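Local coordinates for protein regulator of polyketide synthase expression (Bifidobacterium adolescentis, PDB 3ONQ) that probably regulates transcription by binding DNA through a PucR-type C-terminal helix-turn-helix domain, although its exact role has not been established, at residues T22-L27 with M45-W50; E84-G89 with L95-C100. All blocks are in the same frame, centred on the assembly; numbering follows the deposited sequence.

Contact 1 (T22-L27 with M45-W50); sequences TTIERL and MNILGW
Glu25 meets Leu48 through its CA, which lies 4.0 Å from Leu48 CD1, while its flat carboxylate is carried off on an extended chain to a salt bridge between OE2 and Arg75. The other flat group, the Trp50 ring, belongs to the turn behind Leu48. One of its faces carries the CE methyl of Met45, a selenomethionine, 3.5 Å above the plane and offset toward the rim. Around the same ring, His85 meets it with planes about 35° apart, and Phe54 packs edge-to-face.

The contact itself is made by aliphatic branches. With CG1 of Ile24 beside the backbone N (chi1 -59°), CG2 stands anti to that N and reaches Leu48, 3.8 Å from CG and 3.9 Å from CD2; the two side chains run alongside one another, pointing opposite ways. The other arm of Ile24 runs out to CD1, which touches Ile47 CG2 at 3.9 Å, these two side chains crossing at about a right angle. Leu48 therefore lies against helix 21-33 with both methyls, CD2 on the Ile24 branch and CD1 over the backbone of Glu25.

Helix 39-48 ends just here in a Schellman motif: Gly49, at a positive phi of 114°, and Trp50 both donate back into the last turn, Trp50 N to Met45 O at 2.9 Å. The backbone angles of Gly49 suit a residue without a side chain. Thr23 and Glu30 of the second subunit pack on Ile24 and Ile47, respectively, so the helix pair also forms part of a subunit interface.

With 174 Å² buried between aliphatic side chains and the facing backbone, the contact probably gains its stability mainly from van der Waals packing and the burial of apolar surface.

Contact 2 (E84-G89 with L95-C100); sequences EHVVIG and LLALAC
Val87 and Leu98 exchange two backbone hydrogen bonds, a nearly straight one from Leu98 N to Val87 O (2.7 Å) and a more bent one from Val87 N to Leu98 O (2.8 Å, 144° at the hydrogen). Gly89 and Leu96 form the next such pair, with Leu96 N to Gly89 O at 2.8 Å. At the other end His85 O accepts twice, from Cys100 N at 3.1 Å and from a water that also donates to Cys100 O. This is an antiparallel beta hairpin: strand 86-91 is outermost within the chain's mixed sheet, and strand 94-100 bonds onward to strand 55-61. In the non-hydrogen-bonded pairs the small Ala97 CB fits between Val86 CG2 (4.0 Å) and Ile88 CG1 (4.1 Å), on the face covered by helix 67-80. Leu95 has CG anti to its own N (chi1 -179°), bringing its fork against Ile88 CG2, which lies 3.9 Å from CD2. An alanine at Leu95 would lack this fork and is likely to leave a gap beside Ile88 and next to Ser71 and Ile74 of helix 67-80. Beyond the strand pairing, His85 CB packs on Cys100 CB at 3.7 Å, and the His85 side chain lies about 3 Å from a sulfate ion, probably from the crystallisation liquor.

Contact 1 comes first along the chain and is complete before contact 2 begins, their centres 11 Å apart on the same side of the chain's centre. The first joins helices 21-33 and 39-48; the second is the hairpin at one margin of the sheet. They touch directly: Glu25 OE2 probably accepts a hydrogen bond from Ile88 N at 2.9 Å, and the Trp50 ring packs against Cys100. Helix 21-33 covers part of the sheet face bearing Val87, Leu96 and Leu98, through Phe29 and Leu32, sharing it with helix 132-149. The N-terminal helices are thus fastened to the alpha-beta-alpha part of the protein, remote in sequence from the C-terminal helix-turn-helix region.

Contact 1 (T22-L27 with M45-W50)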
loop_
_atom_site.group_PDB
_atom_site.type_symbol
_atom_site.label_atom_id
_atom_site.label_comp_id
_atom_site.label_asym_id
_atom_site.label_seq_id
_atom_site.Cartn_x
_atom_site.Cartn_y
_atom_site.Cartn_z
ATOM N N THR B 22 5.314 -26.000 13.214
ATOM C CA THR B 22 4.538 -26.529 12.094
ATOM C C THR B 22 3.286 -25.681 11.867
ATOM O O THR B 22 2.977 -25.300 10.739
ATOM C CB THR B 22 4.104 -27.975 12.324
ATOM O OG1 THR B 22 5.258 -28.790 12.544
ATOM C CG2 THR B 22 3.349 -28.492 11.108
ATOM N N THR B 23 2.566 -25.391 12.945
ATOM C CA THR B 23 1.381 -24.542 12.858
ATOM C C THR B 23 1.779 -23.118 12.489
ATOM O O THR B 23 1.126 -22.461 11.669
ATOM C CB THR B 23 0.566 -24.550 14.181
ATOM O OG1 THR B 23 0.165 -25.893 14.478
ATOM C CG2 THR B 23 -0.684 -23.691 14.049
ATOM N N ILE B 24 2.868 -22.644 13.077
ATOM C CA ILE B 24 3.335 -21.306 12.776
ATOM C C ILE B 24 3.704 -21.216 11.285
ATOM O O ILE B 24 3.406 -20.222 10.621
ATOM C CB ILE B 24 4.524 -20.918 13.660
ATOM C CG1 ILE B 24 4.110 -20.987 15.134
ATOM C CG2 ILE B 24 5.032 -19.515 13.311
ATOM C CD1 ILE B 24 5.212 -20.654 16.099
ATOM N N GLU B 25 4.337 -22.262 10.766
ATOM C CA GLU B 25 4.711 -22.302 9.355
ATOM C C GLU B 25 3.471 -22.314 8.451
ATOM O O GLU B 25 3.379 -21.541 7.495
ATOM C CB GLU B 25 5.584 -23.522 9.053
ATOM C CG GLU B 25 6.036 -23.591 7.592
ATOM C CD GLU B 25 6.669 -24.923 7.232
ATOM O OE1 GLU B 25 6.143 -25.966 7.666
ATOM O OE2 GLU B 25 7.690 -24.928 6.513
ATOM N N ARG B 26 2.522 -23.194 8.757
ATOM C CA ARG B 26 1.339 -23.321 7.922
ATOM C C ARG B 26 0.571 -22.012 7.919
ATOM O O ARG B 26 0.034 -21.599 6.883
ATOM C CB ARG B 26 0.439 -24.469 8.381
ATOM C CG ARG B 26 -0.846 -24.583 7.569
ATOM C CD ARG B 26 -1.681 -25.791 7.981
ATOM N NE ARG B 26 -1.458 -26.194 9.373
ATOM C CZ ARG B 26 -2.086 -25.682 10.432
ATOM N NH1 ARG B 26 -2.991 -24.717 10.287
ATOM N NH2 ARG B 26 -1.796 -26.133 11.650
ATOM N N LEU B 27 0.528 -21.363 9.083
ATOM C CA LEU B 27 -0.156 -20.079 9.217
ATOM C C LEU B 27 0.534 -18.996 8.393
ATOM O O LEU B 27 -0.124 -18.216 7.707
ATOM C CB LEU B 27 -0.249 -19.649 10.684
ATOM C CG LEU B 27 -0.876 -18.279 10.950
ATOM C CD1 LEU B 27 -2.339 -18.245 10.506
ATOM C CD2 LEU B 27 -0.757 -17.902 12.438
HETATM N N MSE B 45 6.945 -14.430 10.509
HETATM C CA MSE B 45 8.184 -14.786 9.822
HETATM C C MSE B 45 9.380 -14.534 10.755
HETATM O O MSE B 45 10.331 -15.317 10.794
HETATM C CB MSE B 45 8.326 -14.006 8.516
HETATM C CG MSE B 45 7.253 -14.365 7.485
HETATM SE SE MSE B 45 7.505 -16.174 6.801
HETATM C CE MSE B 45 8.728 -15.684 5.354
ATOM N N ASN B 46 9.324 -13.443 11.509
ATOM C CA ASN B 46 10.333 -13.201 12.547
ATOM C C ASN B 46 10.498 -14.401 13.464
ATOM O O ASN B 46 11.601 -14.854 13.722
ATOM C CB ASN B 46 9.924 -12.009 13.401
ATOM C CG ASN B 46 10.705 -10.767 13.084
ATOM O OD1 ASN B 46 11.921 -10.817 12.898
ATOM N ND2 ASN B 46 10.013 -9.631 13.032
ATOM N N ILE B 47 9.379 -14.904 13.975
ATOM C CA ILE B 47 9.383 -16.035 14.895
ATOM C C ILE B 47 9.995 -17.274 14.262
ATOM O O ILE B 47 10.679 -18.052 14.927
ATOM C CB ILE B 47 7.943 -16.340 15.370
ATOM C CG1 ILE B 47 7.511 -15.311 16.411
ATOM C CG2 ILE B 47 7.840 -17.742 15.930
ATOM C CD1 ILE B 47 6.017 -15.020 16.407
ATOM N N LEU B 48 9.739 -17.455 12.968
ATOM C CA LEU B 48 10.280 -18.585 12.226
ATOM C C LEU B 48 11.769 -18.430 11.926
ATOM O O LEU B 48 12.435 -19.405 11.583
ATOM C CB LEU B 48 9.512 -18.776 10.914
ATOM C CG LEU B 48 8.127 -19.419 11.046
ATOM C CD1 LEU B 48 7.422 -19.434 9.695
ATOM C CD2 LEU B 48 8.260 -20.834 11.602
ATOM N N GLY B 49 12.285 -17.208 12.028
ATOM C CA GLY B 49 13.710 -16.981 11.851
ATOM C C GLY B 49 14.070 -16.150 10.629
ATOM O O GLY B 49 15.241 -15.918 10.342
ATOM N N TRP B 50 13.066 -15.693 9.899
ATOM C CA TRP B 50 13.337 -14.848 8.752
ATOM C C TRP B 50 13.545 -13.400 9.177
ATOM O O TRP B 50 12.590 -12.617 9.281
ATOM C CB TRP B 50 12.199 -14.931 7.755
ATOM C CG TRP B 50 11.961 -16.285 7.222
ATOM C CD1 TRP B 50 11.556 -17.389 7.915
ATOM C CD2 TRP B 50 12.061 -16.684 5.850
ATOM N NE1 TRP B 50 11.423 -18.458 7.064
ATOM C CE2 TRP B 50 11.720 -18.048 5.786
ATOM C CE3 TRP B 50 12.400 -16.014 4.672
ATOM C CZ2 TRP B 50 11.705 -18.761 4.589
ATOM C CZ3 TRP B 50 12.395 -16.732 3.472
ATOM C CH2 TRP B 50 12.055 -18.087 3.447
#

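Contact 2 (E84-G89 with L95-C100)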
loop_
_atom_site.group_PDB
_atom_site.type_symbol
_atom_site.label_atom_id
_atom_site.label_comp_id
_atom_site.label_asym_id
_atom_site.label_seq_id
_atom_site.Cartn_x
_atom_site.Cartn_y
_atom_site.Cartn_z
ATOM N N GLU B 84 18.987 -22.157 6.081
ATOM C CA GLU B 84 18.317 -22.663 7.275
ATOM C C GLU B 84 16.835 -22.312 7.360
ATOM O O GLU B 84 16.182 -22.614 8.355
ATOM C CB GLU B 84 19.038 -22.192 8.530
ATOM C CG GLU B 84 19.634 -20.809 8.434
ATOM C CD GLU B 84 20.571 -20.536 9.589
ATOM O OE1 GLU B 84 20.499 -21.281 10.590
ATOM O OE2 GLU B 84 21.381 -19.593 9.499
ATOM N N HIS B 85 16.308 -21.671 6.326
ATOM C CA HIS B 85 14.888 -21.338 6.309
ATOM C C HIS B 85 14.260 -21.739 4.992
ATOM O O HIS B 85 14.729 -21.335 3.926
ATOM C CB HIS B 85 14.691 -19.844 6.534
ATOM C CG HIS B 85 15.414 -19.324 7.735
ATOM N ND1 HIS B 85 15.176 -19.799 9.007
ATOM C CD2 HIS B 85 16.379 -18.379 7.859
ATOM C CE1 HIS B 85 15.958 -19.168 9.864
ATOM N NE2 HIS B 85 16.697 -18.301 9.194
ATOM N N VAL B 86 13.216 -22.557 5.075
ATOM C CA VAL B 86 12.346 -22.797 3.941
ATOM C C VAL B 86 10.922 -23.062 4.449
ATOM O O VAL B 86 10.688 -23.977 5.242
ATOM C CB VAL B 86 12.887 -23.922 3.020
ATOM C CG1 VAL B 86 13.037 -25.208 3.779
ATOM C CG2 VAL B 86 11.982 -24.109 1.798
ATOM N N VAL B 87 9.987 -22.215 4.027
ATOM C CA VAL B 87 8.575 -22.382 4.365
ATOM C C VAL B 87 7.909 -23.235 3.308
ATOM O O VAL B 87 7.922 -22.890 2.118
ATOM C CB VAL B 87 7.857 -21.028 4.444
ATOM C CG1 VAL B 87 6.339 -21.228 4.552
ATOM C CG2 VAL B 87 8.395 -20.228 5.638
ATOM N N ILE B 88 7.333 -24.351 3.742
ATOM C CA ILE B 88 6.738 -25.315 2.824
ATOM C C ILE B 88 5.263 -25.472 3.121
ATOM O O ILE B 88 4.865 -25.523 4.282
ATOM C CB ILE B 88 7.431 -26.682 2.941
ATOM C CG1 ILE B 88 8.928 -26.530 2.653
ATOM C CG2 ILE B 88 6.779 -27.714 2.010
ATOM C CD1 ILE B 88 9.684 -27.838 2.601
ATOM N N GLY B 89 4.449 -25.535 2.074
ATOM C CA GLY B 89 3.014 -25.707 2.245
ATOM C C GLY B 89 2.384 -26.346 1.025
ATOM O O GLY B 89 2.999 -26.429 -0.034
ATOM N N LEU B 95 2.798 -28.780 -4.059
ATOM C CA LEU B 95 3.627 -28.407 -2.917
ATOM C C LEU B 95 4.408 -27.160 -3.311
ATOM O O LEU B 95 5.039 -27.133 -4.368
ATOM C CB LEU B 95 4.588 -29.541 -2.547
ATOM C CG LEU B 95 5.508 -29.317 -1.342
ATOM C CD1 LEU B 95 5.770 -30.616 -0.624
ATOM C CD2 LEU B 95 6.835 -28.655 -1.758
ATOM N N LEU B 96 4.344 -26.122 -2.481
ATOM C CA LEU B 96 5.096 -24.892 -2.727
ATOM C C LEU B 96 6.112 -24.709 -1.615
ATOM O O LEU B 96 5.806 -24.941 -0.448
ATOM C CB LEU B 96 4.178 -23.665 -2.784
ATOM C CG LEU B 96 3.431 -23.350 -4.082
ATOM C CD1 LEU B 96 2.670 -24.548 -4.574
ATOM C CD2 LEU B 96 2.494 -22.156 -3.888
ATOM N N ALA B 97 7.318 -24.295 -1.988
ATOM C CA ALA B 97 8.388 -24.069 -1.036
ATOM C C ALA B 97 8.977 -22.690 -1.263
ATOM O O ALA B 97 9.383 -22.351 -2.381
ATOM C CB ALA B 97 9.473 -25.129 -1.193
ATOM N N LEU B 98 9.029 -21.911 -0.189
ATOM C CA LEU B 98 9.626 -20.594 -0.201
ATOM C C LEU B 98 10.965 -20.684 0.518
ATOM O O LEU B 98 11.007 -20.906 1.728
ATOM C CB LEU B 98 8.723 -19.617 0.539
ATOM C CG LEU B 98 9.269 -18.196 0.680
ATOM C CD1 LEU B 98 9.109 -17.440 -0.634
ATOM C CD2 LEU B 98 8.552 -17.479 1.810
ATOM N N ALA B 99 12.058 -20.515 -0.220
ATOM C CA ALA B 99 13.390 -20.618 0.376
ATOM C C ALA B 99 13.985 -19.250 0.671
ATOM O O ALA B 99 13.843 -18.302 -0.110
ATOM C CB ALA B 99 14.328 -21.415 -0.532
ATOM N N CYS B 100 14.663 -19.145 1.801
ATOM C CA CYS B 100 15.389 -17.927 2.095
ATOM C C CYS B 100 16.694 -17.955 1.304
ATOM O O CYS B 100 17.432 -18.943 1.335
ATOM C CB CYS B 100 15.674 -17.796 3.599
ATOM S SG CYS B 100 16.631 -16.314 3.978
HETATM O O HOH W 1 17.458 -21.049 3.264
#